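Local coordinates for protein histone-lysine N-methyltransferase SETMAR (Homo sapiens, PDB 3BO5) that transfers methyl groups from S-adenosyl-L-methionine to histone H3 through its SET domain and, as a fusion with a mariner transposase, takes part in DNA double-strand break repair, at residues Val130-Thr133 against Gly137-Leu140; Asp176-Ile181 against Leu270-Tyr275; Phe103-Asn106 against Arg110-Asp113. The protein carries 2 engineered substitutions. All coordinates share one frame; numbering follows the deposited sequence. Where two conformers were deposited one is given.

Contact 1: Val130-Thr133 against Gly137-Leu140; sequences VFKT and GWGL. With SAH (S-adenosyl-L-homocysteine), chain F.
The antiparallel beta hairpin that pairs Val130-Thr133 with Gly137-Leu140 forms one wall of the cofactor site of the SET domain. Its register is fixed by the hydrogen-bonded pair Phe131 and Gly139, with Phe131 N to Gly139 O at 2.8 Å and the reverse bond, Gly139 N to Phe131 O, at 2.9 Å. At the turn, Gly137 O is gripped twice from opposite faces of its plane, by Thr133 N at 2.9 Å and by Thr133 OG1 at 2.6 Å. On the side shared by Val130, Lys132, Trp138 and Leu140, the lysine chain bends at its second torsion (chi2 75°) and lays CD over the five-membered ring of Trp138, 3.9 Å from the centroid. Its NZ continues off-centre above the same ring, 34° from the normal, as a cation-pi contact. Val130 CG1 comes to 3.6 Å from Trp138 CE3, crossing the indole at about a right angle. An alanine in place of Trp138 would probably leave the Lys132 ammonium without its aromatic platform and open a gap beside Val130. The Trp138 backbone holds the amino-acid end of S-adenosyl-L-homocysteine: N donates to the carboxylate O at 2.7 Å, while Trp138 O accepts from the cofactor amine. A side chain at Gly137 would run into that carboxylate. Within the hairpin the ligand is met by main-chain atoms that the strand pairing positions; Tyr179 and Asn210 add side-chain bonds.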
loop_
_atom_site.group_PDB
_atom_site.type_symbol
_atom_site.label_atom_id
_atom_site.label_comp_id
_atom_site.label_asym_id
_atom_site.label_seq_id
_atom_site.Cartn_x
_atom_site.Cartn_y
_atom_site.Cartn_z
ATOM N N VAL A 130 -5.583 8.186 -12.178
ATOM C CA VAL A 130 -5.986 6.811 -12.560
ATOM C C VAL A 130 -6.151 6.909 -14.055
ATOM O O VAL A 130 -6.811 7.842 -14.592
ATOM C CB VAL A 130 -7.275 6.453 -11.890
ATOM C CG1 VAL A 130 -7.785 5.157 -12.417
ATOM C CG2 VAL A 130 -7.060 6.386 -10.421
ATOM N N PHE A 131 -5.611 5.976 -14.814
ATOM C CA PHE A 131 -5.642 6.158 -16.285
ATOM C C PHE A 131 -5.819 4.844 -17.008
ATOM O O PHE A 131 -5.517 3.816 -16.467
ATOM C CB PHE A 131 -4.361 6.825 -16.805
ATOM C CG PHE A 131 -3.141 5.911 -16.798
ATOM C CD1 PHE A 131 -2.589 5.421 -17.999
ATOM C CD2 PHE A 131 -2.609 5.495 -15.600
ATOM C CE1 PHE A 131 -1.435 4.542 -17.985
ATOM C CE2 PHE A 131 -1.471 4.612 -15.568
ATOM C CZ PHE A 131 -0.919 4.148 -16.771
ATOM N N LYS A 132 -6.369 4.872 -18.213
ATOM C CA LYS A 132 -6.568 3.618 -18.945
ATOM C C LYS A 132 -5.259 3.194 -19.611
ATOM O O LYS A 132 -4.674 3.909 -20.445
ATOM C CB LYS A 132 -7.689 3.787 -19.958
ATOM C CG LYS A 132 -8.124 2.439 -20.488
ATOM C CD LYS A 132 -8.963 1.729 -19.432
ATOM C CE LYS A 132 -9.136 0.300 -19.709
ATOM N NZ LYS A 132 -10.387 -0.060 -18.986
ATOM N N THR A 133 -4.787 2.032 -19.178
ATOM C CA THR A 133 -3.602 1.423 -19.777
ATOM C C THR A 133 -3.954 0.710 -21.090
ATOM O O THR A 133 -5.128 0.452 -21.332
ATOM C CB THR A 133 -2.865 0.393 -18.879
ATOM O OG1 THR A 133 -3.670 -0.787 -18.763
ATOM C CG2 THR A 133 -2.613 0.929 -17.475
ATOM N N GLY A 137 -6.091 -2.776 -18.095
ATOM C CA GLY A 137 -7.221 -2.084 -17.474
ATOM C C GLY A 137 -6.771 -0.773 -16.943
ATOM O O GLY A 137 -5.907 -0.134 -17.542
ATOM N N TRP A 138 -7.366 -0.341 -15.839
ATOM C CA TRP A 138 -6.978 0.965 -15.305
ATOM C C TRP A 138 -5.677 0.804 -14.538
ATOM O O TRP A 138 -5.344 -0.304 -14.053
ATOM C CB TRP A 138 -8.044 1.482 -14.335
ATOM C CG TRP A 138 -9.272 1.835 -15.076
ATOM C CD1 TRP A 138 -10.302 0.998 -15.429
ATOM C CD2 TRP A 138 -9.528 3.084 -15.700
ATOM N NE1 TRP A 138 -11.251 1.717 -16.177
ATOM C CE2 TRP A 138 -10.776 2.977 -16.367
ATOM C CE3 TRP A 138 -8.841 4.291 -15.733
ATOM C CZ2 TRP A 138 -11.365 4.062 -17.036
ATOM C CZ3 TRP A 138 -9.458 5.398 -16.367
ATOM C CH2 TRP A 138 -10.673 5.238 -17.053
ATOM N N GLY A 139 -4.873 1.855 -14.497
ATOM C CA GLY A 139 -3.675 1.879 -13.639
ATOM C C GLY A 139 -3.581 3.201 -12.910
ATOM O O GLY A 139 -4.456 4.069 -13.068
ATOM N N LEU A 140 -2.508 3.334 -12.167
ATOM C CA LEU A 140 -2.230 4.610 -11.431
ATOM C C LEU A 140 -0.895 5.092 -11.925
ATOM O O LEU A 140 0.099 4.332 -11.972
ATOM C CB LEU A 140 -2.196 4.347 -9.935
ATOM C CG LEU A 140 -2.211 5.621 -9.085
ATOM C CD1 LEU A 140 -3.580 6.245 -9.195
ATOM C CD2 LEU A 140 -1.896 5.262 -7.624
HETATM N N SAH F . -6.097 -2.950 -13.697
HETATM C CA SAH F . -6.921 -2.940 -12.446
HETATM C CB SAH F . -6.151 -2.349 -11.241
HETATM C CG SAH F . -5.207 -3.421 -10.668
HETATM S SD SAH F . -6.126 -4.778 -9.884
HETATM C C SAH F . -8.229 -2.167 -12.730
HETATM O O SAH F . -8.526 -1.838 -13.875
HETATM O OXT SAH F . -8.969 -1.882 -11.733
HETATM C "C5'" SAH F . -5.308 -6.193 -10.648
HETATM C "C4'" SAH F . -5.767 -6.505 -12.070
HETATM O "O4'" SAH F . -5.188 -5.599 -13.013
HETATM C "C3'" SAH F . -5.327 -7.856 -12.552
HETATM O "O3'" SAH F . -6.254 -8.888 -12.116
HETATM C "C2'" SAH F . -5.301 -7.714 -14.046
HETATM O "O2'" SAH F . -6.625 -7.622 -14.603
HETATM C "C1'" SAH F . -4.736 -6.314 -14.179
HETATM N N9 SAH F . -3.260 -6.280 -14.125
HETATM C C8 SAH F . -2.449 -5.690 -13.159
HETATM N N7 SAH F . -1.191 -5.808 -13.536
HETATM C C5 SAH F . -1.143 -6.422 -14.736
HETATM C C6 SAH F . -0.047 -6.812 -15.535
HETATM N N6 SAH F . 1.239 -6.544 -15.296
HETATM N N1 SAH F . -0.392 -7.494 -16.698
HETATM C C2 SAH F . -1.685 -7.763 -17.024
HETATM N N3 SAH F . -2.788 -7.380 -16.287
HETATM C C4 SAH F . -2.441 -6.771 -15.118
HETATM O O HOH W 1 -6.669 -1.963 -20.850
#

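Contact 2: Asp176-Ile181 against Leu270-Tyr275. With ZN (zinc ion), chain E; SAH (S-adenosyl-L-homocysteine), chain F.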
loop_
_atom_site.group_PDB
_atom_site.type_symbol
_atom_site.label_atom_id
_atom_site.label_comp_id
_atom_site.label_asym_id
_atom_site.label_seq_id
_atom_site.Cartn_x
_atom_site.Cartn_y
_atom_site.Cartn_z
ATOM N N ASP A 176 -12.667 -10.762 -13.732
ATOM C CA ASP A 176 -12.580 -9.980 -12.483
ATOM C C ASP A 176 -11.137 -9.481 -12.249
ATOM O O ASP A 176 -10.174 -10.263 -12.395
ATOM C CB ASP A 176 -13.011 -10.814 -11.262
ATOM C CG ASP A 176 -14.525 -11.069 -11.206
ATOM O OD1 ASP A 176 -15.269 -10.468 -12.006
ATOM O OD2 ASP A 176 -14.961 -11.867 -10.347
ATOM N N SER A 177 -10.987 -8.195 -11.915
ATOM C CA SER A 177 -9.704 -7.713 -11.359
ATOM C C SER A 177 -9.678 -8.316 -9.945
ATOM O O SER A 177 -10.739 -8.441 -9.290
ATOM C CB SER A 177 -9.649 -6.175 -11.333
ATOM O OG SER A 177 -9.739 -5.620 -12.659
ATOM N N ASN A 178 -8.506 -8.778 -9.509
ATOM C CA ASN A 178 -8.339 -9.471 -8.193
ATOM C C ASN A 178 -7.595 -8.482 -7.314
ATOM O O ASN A 178 -6.536 -8.001 -7.766
ATOM C CB ASN A 178 -7.430 -10.667 -8.415
ATOM C CG ASN A 178 -8.048 -11.684 -9.363
ATOM O OD1 ASN A 178 -7.680 -11.769 -10.560
ATOM N ND2 ASN A 178 -9.015 -12.393 -8.870
ATOM N N TYR A 179 -8.120 -8.174 -6.113
ATOM C CA TYR A 179 -7.439 -7.142 -5.294
ATOM C C TYR A 179 -7.016 -7.559 -3.914
ATOM O O TYR A 179 -6.329 -6.798 -3.226
ATOM C CB TYR A 179 -8.396 -5.925 -5.094
ATOM C CG TYR A 179 -8.889 -5.217 -6.318
ATOM C CD1 TYR A 179 -10.071 -5.609 -6.911
ATOM C CD2 TYR A 179 -8.188 -4.161 -6.862
ATOM C CE1 TYR A 179 -10.512 -4.972 -8.082
ATOM C CE2 TYR A 179 -8.589 -3.495 -7.962
ATOM C CZ TYR A 179 -9.791 -3.889 -8.594
ATOM O OH TYR A 179 -10.268 -3.308 -9.741
ATOM N N ILE A 180 -7.433 -8.747 -3.431
ATOM C CA ILE A 180 -7.094 -9.082 -2.069
ATOM C C ILE A 180 -5.606 -9.324 -1.949
ATOM O O ILE A 180 -5.004 -9.970 -2.835
ATOM C CB ILE A 180 -7.852 -10.363 -1.623
ATOM C CG1 ILE A 180 -9.354 -10.112 -1.800
ATOM C CG2 ILE A 180 -7.533 -10.681 -0.168
ATOM C CD1 ILE A 180 -10.179 -11.291 -1.265
ATOM N N ILE A 181 -5.002 -8.854 -0.864
ATOM C CA ILE A 181 -3.597 -9.139 -0.625
ATOM C C ILE A 181 -3.464 -9.751 0.768
ATOM O O ILE A 181 -4.211 -9.402 1.727
ATOM C CB ILE A 181 -2.702 -7.822 -0.710
ATOM C CG1 ILE A 181 -1.243 -8.193 -0.729
ATOM C CG2 ILE A 181 -3.050 -6.841 0.429
ATOM C CD1 ILE A 181 -0.312 -6.961 -1.057
ATOM N N LEU A 270 -5.815 -21.109 -13.958
ATOM C CA LEU A 270 -5.139 -20.361 -15.077
ATOM C C LEU A 270 -4.091 -19.383 -14.567
ATOM O O LEU A 270 -4.295 -18.711 -13.553
ATOM C CB LEU A 270 -6.101 -19.591 -15.977
ATOM C CG LEU A 270 -6.942 -20.389 -16.963
ATOM C CD1 LEU A 270 -7.750 -19.535 -17.880
ATOM C CD2 LEU A 270 -6.033 -21.252 -17.769
ATOM N N ARG A 271 -2.937 -19.393 -15.229
ATOM C CA ARG A 271 -1.874 -18.449 -14.908
ATOM C C ARG A 271 -2.167 -17.236 -15.799
ATOM O O ARG A 271 -2.180 -17.356 -17.052
ATOM C CB ARG A 271 -0.532 -19.134 -15.197
ATOM C CG ARG A 271 -0.374 -20.391 -14.300
ATOM C CD ARG A 271 0.814 -21.240 -14.612
ATOM N NE ARG A 271 2.046 -20.498 -14.312
ATOM C CZ ARG A 271 2.551 -20.322 -13.092
ATOM N NH1 ARG A 271 1.937 -20.843 -12.011
ATOM N NH2 ARG A 271 3.673 -19.625 -12.958
ATOM N N LYS A 272 -2.454 -16.057 -15.206
ATOM C CA LYS A 272 -2.859 -14.907 -15.997
ATOM C C LYS A 272 -1.616 -14.276 -16.590
ATOM O O LYS A 272 -0.584 -14.268 -15.936
ATOM C CB LYS A 272 -3.531 -13.896 -15.091
ATOM C CG LYS A 272 -4.859 -14.443 -14.553
ATOM C CD LYS A 272 -5.682 -13.271 -14.154
ATOM C CE LYS A 272 -7.050 -13.675 -13.596
ATOM N NZ LYS A 272 -7.851 -12.415 -13.582
ATOM N N PRO A 273 -1.689 -13.832 -17.837
ATOM C CA PRO A 273 -0.480 -13.275 -18.488
ATOM C C PRO A 273 -0.166 -11.926 -17.906
ATOM O O PRO A 273 -1.084 -11.199 -17.538
ATOM C CB PRO A 273 -0.890 -13.044 -19.921
ATOM C CG PRO A 273 -2.204 -13.687 -20.060
ATOM C CD PRO A 273 -2.842 -13.884 -18.755
ATOM N N CYS A 274 1.128 -11.640 -17.865
ATOM C CA CYS A 274 1.630 -10.346 -17.403
ATOM C C CYS A 274 2.021 -9.567 -18.657
ATOM O O CYS A 274 2.759 -10.062 -19.519
ATOM C CB CYS A 274 2.885 -10.533 -16.494
ATOM S SG CYS A 274 3.418 -8.927 -15.916
ATOM N N TYR A 275 1.653 -8.286 -18.662
ATOM C CA TYR A 275 1.975 -7.359 -19.756
ATOM C C TYR A 275 2.811 -6.182 -19.198
ATOM O O TYR A 275 2.718 -5.039 -19.724
ATOM C CB TYR A 275 0.705 -6.822 -20.449
ATOM C CG TYR A 275 -0.237 -7.899 -20.892
ATOM C CD1 TYR A 275 0.264 -8.949 -21.691
ATOM C CD2 TYR A 275 -1.575 -7.856 -20.575
ATOM C CE1 TYR A 275 -0.597 -9.955 -22.158
ATOM C CE2 TYR A 275 -2.459 -8.877 -21.016
ATOM C CZ TYR A 275 -1.929 -9.904 -21.814
ATOM O OH TYR A 275 -2.757 -10.913 -22.316
HETATM ZN ZN ZN E . 5.801 -8.919 -16.066
HETATM N N SAH F . -6.097 -2.950 -13.697
HETATM C CA SAH F . -6.921 -2.940 -12.446
HETATM C CB SAH F . -6.151 -2.349 -11.241
HETATM C CG SAH F . -5.207 -3.421 -10.668
HETATM S SD SAH F . -6.126 -4.778 -9.884
HETATM C C SAH F . -8.229 -2.167 -12.730
HETATM O O SAH F . -8.526 -1.838 -13.875
HETATM O OXT SAH F . -8.969 -1.882 -11.733
HETATM C "C5'" SAH F . -5.308 -6.193 -10.648
HETATM C "C4'" SAH F . -5.767 -6.505 -12.070
HETATM O "O4'" SAH F . -5.188 -5.599 -13.013
HETATM C "C3'" SAH F . -5.327 -7.856 -12.552
HETATM O "O3'" SAH F . -6.254 -8.888 -12.116
HETATM C "C2'" SAH F . -5.301 -7.714 -14.046
HETATM O "O2'" SAH F . -6.625 -7.622 -14.603
HETATM C "C1'" SAH F . -4.736 -6.314 -14.179
HETATM N N9 SAH F . -3.260 -6.280 -14.125
HETATM C C8 SAH F . -2.449 -5.690 -13.159
HETATM N N7 SAH F . -1.191 -5.808 -13.536
HETATM C C5 SAH F . -1.143 -6.422 -14.736
HETATM C C6 SAH F . -0.047 -6.812 -15.535
HETATM N N6 SAH F . 1.239 -6.544 -15.296
HETATM N N1 SAH F . -0.392 -7.494 -16.698
HETATM C C2 SAH F . -1.685 -7.763 -17.024
HETATM N N3 SAH F . -2.788 -7.380 -16.287
HETATM C C4 SAH F . -2.441 -6.771 -15.118
HETATM O O HOH W 2 -10.163 -12.716 -12.106
#
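Lys272 reaches across to Asn178 with a side chain that is extended beyond CG, which carries NZ out to the amide. There it donates to Asn178 OD1 at 3.1 Å, lying in the plane of the amide carbonyl with a C=O...N angle of 158°. Asn178 meets it from the opposite direction, its CG set anti to the carbonyl carbon (chi1 -63°). A water accepts a second bond from Lys272 NZ, at 2.8 Å, beside Asp176 O. This bridge joins the SET domain to the zinc-binding post-SET loop, and S-adenosyl-L-homocysteine lies between the two. Cys274 SG binds the zinc at 2.4 Å together with Cys213, Cys276 and Cys281, and also comes 3.3 Å from the adenine N6. The next residue reads the adenine through its main chain, Tyr275 N donating to N1 at 2.9 Å. At the other end of the cofactor, the Tyr179 hydroxyl OH donates to the carboxylate OXT at 2.8 Å, and its ring approaches the sulfur obliquely, CE2 being 3.4 Å from SD. At the ribose, Asn178 N gives a weak hydrogen bond to O3'.

Contact 3: Phe103-Asn106 against Arg110-Asp113. With ZN (zinc ion), chain C; ZN (zinc ion), chain B.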
loop_
_atom_site.group_PDB
_atom_site.type_symbol
_atom_site.label_atom_id
_atom_site.label_comp_id
_atom_site.label_asym_id
_atom_site.label_seq_id
_atom_site.Cartn_x
_atom_site.Cartn_y
_atom_site.Cartn_z
ATOM N N PHE A 103 7.663 1.076 12.962
ATOM C CA PHE A 103 6.615 1.764 13.714
ATOM C C PHE A 103 6.783 3.244 13.528
ATOM O O PHE A 103 7.850 3.739 13.730
ATOM C CB PHE A 103 6.755 1.426 15.205
ATOM C CG PHE A 103 6.379 0.030 15.498
ATOM C CD1 PHE A 103 5.072 -0.266 15.932
ATOM C CD2 PHE A 103 7.330 -0.992 15.364
ATOM C CE1 PHE A 103 4.697 -1.597 16.204
ATOM C CE2 PHE A 103 6.957 -2.344 15.647
ATOM C CZ PHE A 103 5.671 -2.609 16.062
ATOM N N GLU A 104 5.734 3.919 13.107
ATOM C CA GLU A 104 5.704 5.416 13.160
ATOM C C GLU A 104 5.247 5.896 14.533
ATOM O O GLU A 104 4.506 5.200 15.255
ATOM C CB GLU A 104 4.763 5.991 12.076
ATOM C CG GLU A 104 5.346 5.734 10.711
ATOM C CD GLU A 104 4.748 6.632 9.612
ATOM O OE1 GLU A 104 3.820 7.458 9.864
ATOM O OE2 GLU A 104 5.237 6.391 8.483
ATOM N N CYS A 105 5.622 7.152 14.859
ATOM C CA CYS A 105 4.997 7.793 16.018
ATOM C C CYS A 105 3.508 7.959 15.690
ATOM O O CYS A 105 3.120 8.031 14.534
ATOM C CB CYS A 105 5.714 9.079 16.333
ATOM S SG CYS A 105 7.286 8.764 17.002
ATOM N N ASN A 106 2.673 7.847 16.740
ATOM C CA ASN A 106 1.250 7.746 16.553
ATOM C C ASN A 106 0.478 8.806 17.308
ATOM O O ASN A 106 1.034 9.776 17.757
ATOM C CB ASN A 106 0.767 6.329 16.823
ATOM C CG ASN A 106 0.844 5.945 18.283
ATOM O OD1 ASN A 106 0.865 6.794 19.156
ATOM N ND2 ASN A 106 0.802 4.625 18.562
ATOM N N ARG A 110 3.898 12.006 22.204
ATOM C CA ARG A 110 3.762 13.421 22.462
ATOM C C ARG A 110 4.733 14.240 21.672
ATOM O O ARG A 110 4.654 15.474 21.732
ATOM C CB ARG A 110 3.917 13.702 23.932
ATOM C CG ARG A 110 2.670 13.248 24.659
ATOM C CD ARG A 110 2.999 12.676 26.004
ATOM N NE ARG A 110 3.442 13.757 26.852
ATOM C CZ ARG A 110 3.828 13.613 28.112
ATOM N NH1 ARG A 110 4.230 14.686 28.793
ATOM N NH2 ARG A 110 3.819 12.413 28.668
ATOM N N CYS A 111 5.581 13.578 20.863
ATOM C CA CYS A 111 6.350 14.352 19.889
ATOM C C CYS A 111 5.439 15.152 18.962
ATOM O O CYS A 111 4.249 14.810 18.767
ATOM C CB CYS A 111 7.278 13.441 19.061
ATOM S SG CYS A 111 6.248 12.159 18.223
ATOM N N SER A 112 5.953 16.208 18.348
ATOM C CA SER A 112 5.097 17.048 17.527
ATOM C C SER A 112 4.735 16.390 16.237
ATOM O O SER A 112 5.335 15.350 15.837
ATOM C CB SER A 112 5.744 18.384 17.190
ATOM O OG SER A 112 6.662 18.221 16.147
ATOM N N ASP A 113 3.786 16.994 15.529
ATOM C CA ASP A 113 3.403 16.379 14.269
ATOM C C ASP A 113 4.520 16.552 13.218
ATOM O O ASP A 113 4.468 15.960 12.130
ATOM C CB ASP A 113 1.987 16.790 13.804
ATOM C CG ASP A 113 0.843 16.105 14.623
ATOM O OD1 ASP A 113 -0.158 16.804 14.880
ATOM O OD2 ASP A 113 0.909 14.885 14.984
HETATM ZN ZN ZN C . 8.010 10.992 17.321
HETATM ZN ZN ZN B . 6.621 7.722 19.001
#
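No ring, amide or carboxylate enters the meeting of Cys105 with Cys111; neither face nor edge of any flat group takes part, and the two side chains are joined through sulfur and metal. The flat groups nearby are engaged away from the contact: the Glu104 carboxylate takes Val120 N at OE2 and Gln121 NE2 at OE1, while Asn106 OD1 accepts from Leu108 N within its own loop. Across the contact, Cys105 SG and Cys111 SG bind one zinc at 2.4 Å and 2.3 Å respectively, subtending about 107° at the metal, close to the tetrahedral value. The two sulfurs, Cys105 SG and Cys111 SG, are held 3.8 Å apart by this shared ion, and Cys111 SG also rests 3.7 Å from Cys105 CB. For Cys111 the first torsion (chi1 58°) wedges SG between its backbone N and carbonyl carbon, the position from which it faces the metal. Cys105 does more, because its SG also binds a second zinc at 2.4 Å. The two metals stand about 113° apart as seen from this sulfur, as expected of a bridging thiolate. Two bound cations would probably draw density from the bridging sulfur and hold it as thiolate. Cys69 and Cys115 complete the zinc shared with Cys111; Cys62, Cys76 and Cys109 complete the other. A third zinc, bound by Cys62, Cys64, Cys69 and Cys74, closes the set, with Cys62, Cys69 and Cys105 each serving two metals. Nine cysteines around three zinc ions in a triangle are the hallmark of the pre-SET domain, where the metals tie together loops with little regular secondary structure.

Along the chain, contact 3 comes first, in the pre-SET region after strand 102-103; contact 1 follows on the hairpin of strands 128-132 and 138-142; contact 2 is last, joining segments 89 residues apart, one in the SET domain and one in the post-SET loop. Contacts 1 and 2 have centres about 15 Å apart and do not touch, yet both reach S-adenosyl-L-homocysteine, so the hairpin, the 176-181 loop and the post-SET loop each supply part of one cofactor pocket. The centre of contact 3 lies about 35 Å from that of contact 1 and 37 Å from that of contact 2, beyond the chain's centre. Its zinc cluster is therefore remote from the methyl-transfer site.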